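Local atomic coordinates of tyrosine specific protein phosphatase (Trypanosoma cruzi, PDB entry 4AZ1), a protein that probably removes phosphate from phosphotyrosine residues of proteins. Residues T233-G238 with F278-T283; Y133-R138 with K159-E164. All coordinates share one frame; numbering follows the deposited sequence.

Interaction 1 of 2, residues T233-G238 with F278-T283; sequences TGTLIG and FVIYLT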
loop_
_atom_site.group_PDB
_atom_site.type_symbol
_atom_site.label_atom_id
_atom_site.label_comp_id
_atom_site.label_asym_id
_atom_site.label_seq_id
_atom_site.Cartn_x
_atom_site.Cartn_y
_atom_site.Cartn_z
ATOM N N THR A 233 6.701 -5.024 -20.572
ATOM C CA THR A 233 7.847 -4.412 -19.910
ATOM C C THR A 233 9.152 -4.845 -20.594
ATOM O O THR A 233 10.023 -4.013 -20.892
ATOM C CB THR A 233 7.895 -4.849 -18.439
ATOM O OG1 THR A 233 6.833 -4.206 -17.724
ATOM C CG2 THR A 233 9.245 -4.496 -17.816
ATOM N N GLY A 234 9.274 -6.146 -20.849
ATOM C CA GLY A 234 10.429 -6.693 -21.554
ATOM C C GLY A 234 10.590 -6.182 -22.980
ATOM O O GLY A 234 11.708 -5.905 -23.416
ATOM N N THR A 235 9.481 -6.040 -23.705
ATOM C CA THR A 235 9.529 -5.497 -25.061
ATOM C C THR A 235 10.053 -4.063 -25.078
ATOM O O THR A 235 10.902 -3.697 -25.912
ATOM C CB THR A 235 8.129 -5.499 -25.705
ATOM O OG1 THR A 235 7.676 -6.848 -25.870
ATOM C CG2 THR A 235 8.148 -4.792 -27.058
ATOM N N LEU A 236 9.534 -3.242 -24.173
ATOM C CA LEU A 236 9.957 -1.851 -24.109
ATOM C C LEU A 236 11.464 -1.742 -23.874
ATOM O O LEU A 236 12.145 -0.982 -24.555
ATOM C CB LEU A 236 9.217 -1.117 -22.995
ATOM C CG LEU A 236 9.597 0.368 -22.965
ATOM C CD1 LEU A 236 9.416 0.961 -24.338
ATOM C CD2 LEU A 236 8.746 1.128 -21.974
ATOM N N ILE A 237 11.971 -2.490 -22.894
ATOM C CA ILE A 237 13.388 -2.434 -22.557
ATOM C C ILE A 237 14.216 -3.026 -23.711
ATOM O O ILE A 237 15.271 -2.493 -24.065
ATOM C CB ILE A 237 13.685 -3.136 -21.206
ATOM C CG1 ILE A 237 12.975 -2.395 -20.066
ATOM C CG2 ILE A 237 15.184 -3.165 -20.935
ATOM C CD1 ILE A 237 12.915 -3.164 -18.736
ATOM N N GLY A 238 13.705 -4.086 -24.332
ATOM C CA GLY A 238 14.389 -4.698 -25.467
ATOM C C GLY A 238 14.476 -3.777 -26.675
ATOM O O GLY A 238 15.515 -3.690 -27.347
ATOM N N PHE A 278 8.142 -10.258 -31.237
ATOM C CA PHE A 278 7.933 -9.717 -32.573
ATOM C C PHE A 278 7.957 -8.181 -32.580
ATOM O O PHE A 278 8.587 -7.575 -33.456
ATOM C CB PHE A 278 6.611 -10.229 -33.123
ATOM C CG PHE A 278 6.666 -10.560 -34.571
ATOM C CD1 PHE A 278 7.281 -9.687 -35.471
ATOM C CD2 PHE A 278 6.127 -11.749 -35.044
ATOM C CE1 PHE A 278 7.343 -9.997 -36.831
ATOM C CE2 PHE A 278 6.188 -12.074 -36.404
ATOM C CZ PHE A 278 6.797 -11.195 -37.298
ATOM N N VAL A 279 7.309 -7.552 -31.595
ATOM C CA VAL A 279 7.256 -6.081 -31.550
ATOM C C VAL A 279 8.661 -5.437 -31.570
ATOM O O VAL A 279 8.847 -4.378 -32.174
ATOM C CB VAL A 279 6.380 -5.550 -30.369
ATOM C CG1 VAL A 279 6.419 -4.008 -30.301
ATOM C CG2 VAL A 279 4.933 -5.998 -30.532
ATOM N N ILE A 280 9.658 -6.082 -30.961
ATOM C CA ILE A 280 11.001 -5.503 -31.007
ATOM C C ILE A 280 11.503 -5.416 -32.455
ATOM O O ILE A 280 12.027 -4.382 -32.853
ATOM C CB ILE A 280 12.025 -6.237 -30.114
ATOM C CG1 ILE A 280 11.506 -6.343 -28.677
ATOM C CG2 ILE A 280 13.395 -5.510 -30.141
ATOM C CD1 ILE A 280 12.275 -7.348 -27.829
ATOM N N TYR A 281 11.320 -6.468 -33.251
ATOM C CA TYR A 281 11.668 -6.382 -34.675
ATOM C C TYR A 281 10.877 -5.288 -35.401
ATOM O O TYR A 281 11.421 -4.593 -36.265
ATOM C CB TYR A 281 11.455 -7.722 -35.388
ATOM C CG TYR A 281 12.580 -8.722 -35.206
ATOM C CD1 TYR A 281 13.701 -8.682 -36.015
ATOM C CD2 TYR A 281 12.508 -9.718 -34.233
ATOM C CE1 TYR A 281 14.741 -9.602 -35.856
ATOM C CE2 TYR A 281 13.529 -10.631 -34.066
ATOM C CZ TYR A 281 14.646 -10.573 -34.889
ATOM O OH TYR A 281 15.673 -11.494 -34.730
ATOM N N LEU A 282 9.590 -5.167 -35.079
ATOM C CA LEU A 282 8.728 -4.164 -35.712
ATOM C C LEU A 282 9.198 -2.738 -35.423
ATOM O O LEU A 282 9.153 -1.876 -36.300
ATOM C CB LEU A 282 7.278 -4.316 -35.238
ATOM C CG LEU A 282 6.646 -5.653 -35.607
ATOM C CD1 LEU A 282 5.195 -5.753 -35.103
ATOM C CD2 LEU A 282 6.728 -5.867 -37.105
ATOM N N THR A 283 9.633 -2.480 -34.194
ATOM C CA THR A 283 10.122 -1.135 -33.883
ATOM C C THR A 283 11.407 -0.847 -34.663
ATOM O O THR A 283 11.638 0.284 -35.088
ATOM C CB THR A 283 10.345 -0.897 -32.362
ATOM O OG1 THR A 283 11.542 -1.554 -31.929
ATOM C CG2 THR A 283 9.181 -1.417 -31.566
#
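The first torsions of Thr235 and Ile280 bring their side chains together. In Thr235 (chi1 -65°) the methyl CG2 lies anti to the backbone N, and OG1 sits beside that N. In Ile280 (chi1 -54°) CG1 is anti to the carbonyl carbon, while CG2 is anti to the backbone N. Both branches of the isoleucine therefore reach the first helix. CG1 of Ile280 rests 3.9 Å from the backbone O of Thr235 and 4.0 Å from its CG2. CG2 of Ile280 lies against the carbonyl of Gly238, 4.0 Å from its O. The end of the chain, CD1 of Ile280, comes 4.1 Å from Gly238 CA. Gly238 offers bare backbone here, and the isoleucine packs directly on it. Val279, the residue before Ile280, shares the same Thr235 methyl. Its CG1 is 3.8 Å from Thr235 CG2, and the two side chains cross at about a right angle.

Both helices belong to the C-terminal helical part of the phosphatase fold. Helix 232-247 follows the signature loop that holds Cys226, and Thr233 touches that cysteine. Helix 274-288 runs beside it in roughly the same direction. The axes of the two segments approach to 9.1 Å and cross at -31°. Helix 203-215 adds Leu206 against Val279, and helix 255-266 adds Val256 and Val260 against Ile280.

Polar groups are served within the chain. Thr235 OG1 is hydrogen-bonded with Gln276 O, just before the second segment. Thr283 OG1 donates to Ile280 O at 3.0 Å, from a position tilted out of the carbonyl plane. The groups that meet across the helices are methyls, a methylene and backbone. The contact is thus van der Waals packing, and the threonine hydroxyl has its partner in Gln276 O.

Interaction 2 of 2, residues Y133-R138 with K159-E164; sequences YWPEER and KAYEVE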
loop_
_atom_site.group_PDB
_atom_site.type_symbol
_atom_site.label_atom_id
_atom_site.label_comp_id
_atom_site.label_asym_id
_atom_site.label_seq_id
_atom_site.Cartn_x
_atom_site.Cartn_y
_atom_site.Cartn_z
ATOM N N TYR A 133 -1.694 3.775 -7.974
ATOM C CA TYR A 133 -0.836 4.323 -6.932
ATOM C C TYR A 133 -0.637 5.836 -7.072
ATOM O O TYR A 133 0.220 6.419 -6.406
ATOM C CB TYR A 133 0.500 3.578 -6.895
ATOM C CG TYR A 133 1.170 3.474 -8.250
ATOM C CD1 TYR A 133 1.981 4.493 -8.723
ATOM C CD2 TYR A 133 1.008 2.343 -9.041
ATOM C CE1 TYR A 133 2.615 4.403 -9.957
ATOM C CE2 TYR A 133 1.639 2.240 -10.292
ATOM C CZ TYR A 133 2.434 3.275 -10.736
ATOM O OH TYR A 133 3.065 3.190 -11.956
ATOM N N TRP A 134 -1.444 6.464 -7.926
ATOM C CA TRP A 134 -1.366 7.912 -8.146
ATOM C C TRP A 134 -2.691 8.560 -7.772
ATOM O O TRP A 134 -3.721 7.892 -7.796
ATOM C CB TRP A 134 -1.043 8.212 -9.618
ATOM C CG TRP A 134 -2.045 7.614 -10.555
ATOM C CD1 TRP A 134 -3.224 8.171 -10.966
ATOM C CD2 TRP A 134 -1.959 6.333 -11.187
ATOM N NE1 TRP A 134 -3.877 7.310 -11.818
ATOM C CE2 TRP A 134 -3.123 6.179 -11.969
ATOM C CE3 TRP A 134 -1.007 5.306 -11.167
ATOM C CZ2 TRP A 134 -3.356 5.028 -12.739
ATOM C CZ3 TRP A 134 -1.242 4.162 -11.927
ATOM C CH2 TRP A 134 -2.404 4.034 -12.703
ATOM N N PRO A 135 -2.669 9.864 -7.423
ATOM C CA PRO A 135 -3.935 10.530 -7.086
ATOM C C PRO A 135 -4.796 10.670 -8.329
ATOM O O PRO A 135 -4.263 10.914 -9.418
ATOM C CB PRO A 135 -3.505 11.938 -6.614
ATOM C CG PRO A 135 -1.974 11.896 -6.499
ATOM C CD PRO A 135 -1.516 10.790 -7.399
ATOM N N GLU A 136 -6.106 10.521 -8.171
ATOM C CA GLU A 136 -7.015 10.704 -9.287
ATOM C C GLU A 136 -7.204 12.191 -9.546
ATOM O O GLU A 136 -7.344 12.979 -8.584
ATOM C CB GLU A 136 -8.376 10.074 -8.981
ATOM C CG GLU A 136 -8.439 8.558 -9.101
ATOM C CD GLU A 136 -9.855 8.034 -8.901
ATOM O OE1 GLU A 136 -10.482 8.379 -7.871
ATOM O OE2 GLU A 136 -10.343 7.291 -9.781
ATOM N N GLU A 137 -7.222 12.563 -10.830
ATOM C CA GLU A 137 -7.547 13.929 -11.262
ATOM C C GLU A 137 -8.712 14.552 -10.498
ATOM O O GLU A 137 -8.641 15.704 -10.060
ATOM C CB GLU A 137 -7.900 13.932 -12.749
ATOM C CG GLU A 137 -6.716 13.899 -13.685
ATOM C CD GLU A 137 -6.537 15.201 -14.444
ATOM O OE1 GLU A 137 -6.555 16.276 -13.804
ATOM O OE2 GLU A 137 -6.379 15.143 -15.684
ATOM N N ARG A 138 -9.782 13.777 -10.340
ATOM C CA ARG A 138 -11.006 14.261 -9.704
ATOM C C ARG A 138 -10.900 14.387 -8.180
ATOM O O ARG A 138 -11.898 14.674 -7.507
ATOM C CB ARG A 138 -12.180 13.348 -10.073
ATOM N N LYS A 159 2.464 21.768 -12.539
ATOM C CA LYS A 159 2.562 20.985 -13.759
ATOM C C LYS A 159 1.440 19.948 -13.811
ATOM O O LYS A 159 1.536 18.900 -13.176
ATOM C CB LYS A 159 3.931 20.306 -13.814
ATOM C CG LYS A 159 4.463 20.054 -15.207
ATOM C CD LYS A 159 5.921 19.622 -15.147
ATOM C CE LYS A 159 6.456 19.306 -16.533
ATOM N NZ LYS A 159 7.836 18.755 -16.472
ATOM N N ALA A 160 0.390 20.235 -14.581
ATOM C CA ALA A 160 -0.794 19.366 -14.655
ATOM C C ALA A 160 -0.580 18.053 -15.427
ATOM O O ALA A 160 0.343 17.936 -16.246
ATOM C CB ALA A 160 -1.969 20.132 -15.241
ATOM N N TYR A 161 -1.447 17.074 -15.164
ATOM C CA TYR A 161 -1.420 15.802 -15.888
ATOM C C TYR A 161 -1.602 16.083 -17.374
ATOM O O TYR A 161 -2.410 16.934 -17.740
ATOM C CB TYR A 161 -2.582 14.911 -15.456
ATOM C CG TYR A 161 -2.444 14.190 -14.131
ATOM C CD1 TYR A 161 -1.347 14.390 -13.298
ATOM C CD2 TYR A 161 -3.435 13.304 -13.711
ATOM C CE1 TYR A 161 -1.240 13.716 -12.077
ATOM C CE2 TYR A 161 -3.345 12.629 -12.498
ATOM C CZ TYR A 161 -2.248 12.841 -11.683
ATOM O OH TYR A 161 -2.159 12.170 -10.480
ATOM N N GLU A 162 -0.871 15.374 -18.232
ATOM C CA GLU A 162 -1.033 15.549 -19.681
ATOM C C GLU A 162 -1.628 14.293 -20.312
ATOM O O GLU A 162 -1.178 13.183 -20.035
ATOM C CB GLU A 162 0.306 15.890 -20.341
ATOM C CG GLU A 162 0.957 17.158 -19.787
ATOM C CD GLU A 162 2.355 17.387 -20.341
ATOM O OE1 GLU A 162 2.796 16.578 -21.187
ATOM O OE2 GLU A 162 3.012 18.371 -19.930
ATOM N N VAL A 163 -2.650 14.466 -21.145
ATOM C CA VAL A 163 -3.268 13.325 -21.805
ATOM C C VAL A 163 -3.079 13.465 -23.303
ATOM O O VAL A 163 -3.468 14.476 -23.890
ATOM C CB VAL A 163 -4.768 13.221 -21.501
ATOM C CG1 VAL A 163 -5.310 11.897 -22.030
ATOM C CG2 VAL A 163 -5.016 13.329 -19.999
ATOM N N GLU A 164 -2.464 12.455 -23.914
ATOM C CA GLU A 164 -2.232 12.459 -25.358
ATOM C C GLU A 164 -3.146 11.397 -25.971
ATOM O O GLU A 164 -2.848 10.198 -25.891
ATOM C CB GLU A 164 -0.762 12.136 -25.668
ATOM C CG GLU A 164 0.258 12.913 -24.844
ATOM C CD GLU A 164 0.292 14.394 -25.187
ATOM O OE1 GLU A 164 -0.141 14.759 -26.304
ATOM O OE2 GLU A 164 0.754 15.192 -24.338
#
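Trp134 and Pro135 meet Tyr161 where a loop of the phosphatase domain packs beside the large mixed sheet. Tyr161 comes just before the last part of strand 151-164. Its CG lies anti to the carbonyl carbon (chi1 -78°), which carries the ring toward the loop. Trp134 makes a marginal contact, with CD1 4.2 Å from Tyr161 OH. Its indole also forms a cation-pi contact with Arg172 of the neighbouring strand 169-177. Pro135 carries the main bond. Tyr161 OH donates to Pro135 O at 2.7 Å, and the donor is tilted 19° from the carbonyl plane. The carbonyl oxygen lies at the edge of the tyrosine ring. The proline ring touches the same hydroxyl, with CD 3.4 Å from OH. Leu174 packs on both Pro135 and Tyr161. Glu136 turns away from the strand, and its OE1 is hydrogen-bonded with His47 NE2 of the second subunit. Glu137 is exposed and poorly ordered, so its details are less certain. As modelled, its bent chain runs alongside the tyrosine, pointing the other way, with the carboxylate plane turned 63° from the ring. Its CG approaches Tyr161 CD2 to 3.3 Å, and OE2 of Glu137 lies 3.8 Å from Tyr161 CB.

The two contacts lie in different parts of one phosphatase domain. Their centres are about 27 Å apart, and their nearest atoms are about 10 Å apart. They do not touch. Along the chain they come in series: interaction 2 closes at residue 164, before interaction 1 opens at 233. Interaction 2 joins a loop to strand 151-164, next to the outermost strand 142-145 of the mixed sheet. Interaction 1 joins helices 232-247 and 274-288 in the buried C-terminal helical region. Both come near the signature sequence: Tyr133 OH is hydrogen-bonded to His225 NE2 at the end of strand 222-225, and Thr233 touches Cys226. Interaction 2 lies beside the second subunit, whereas interaction 1 is internal to the chain.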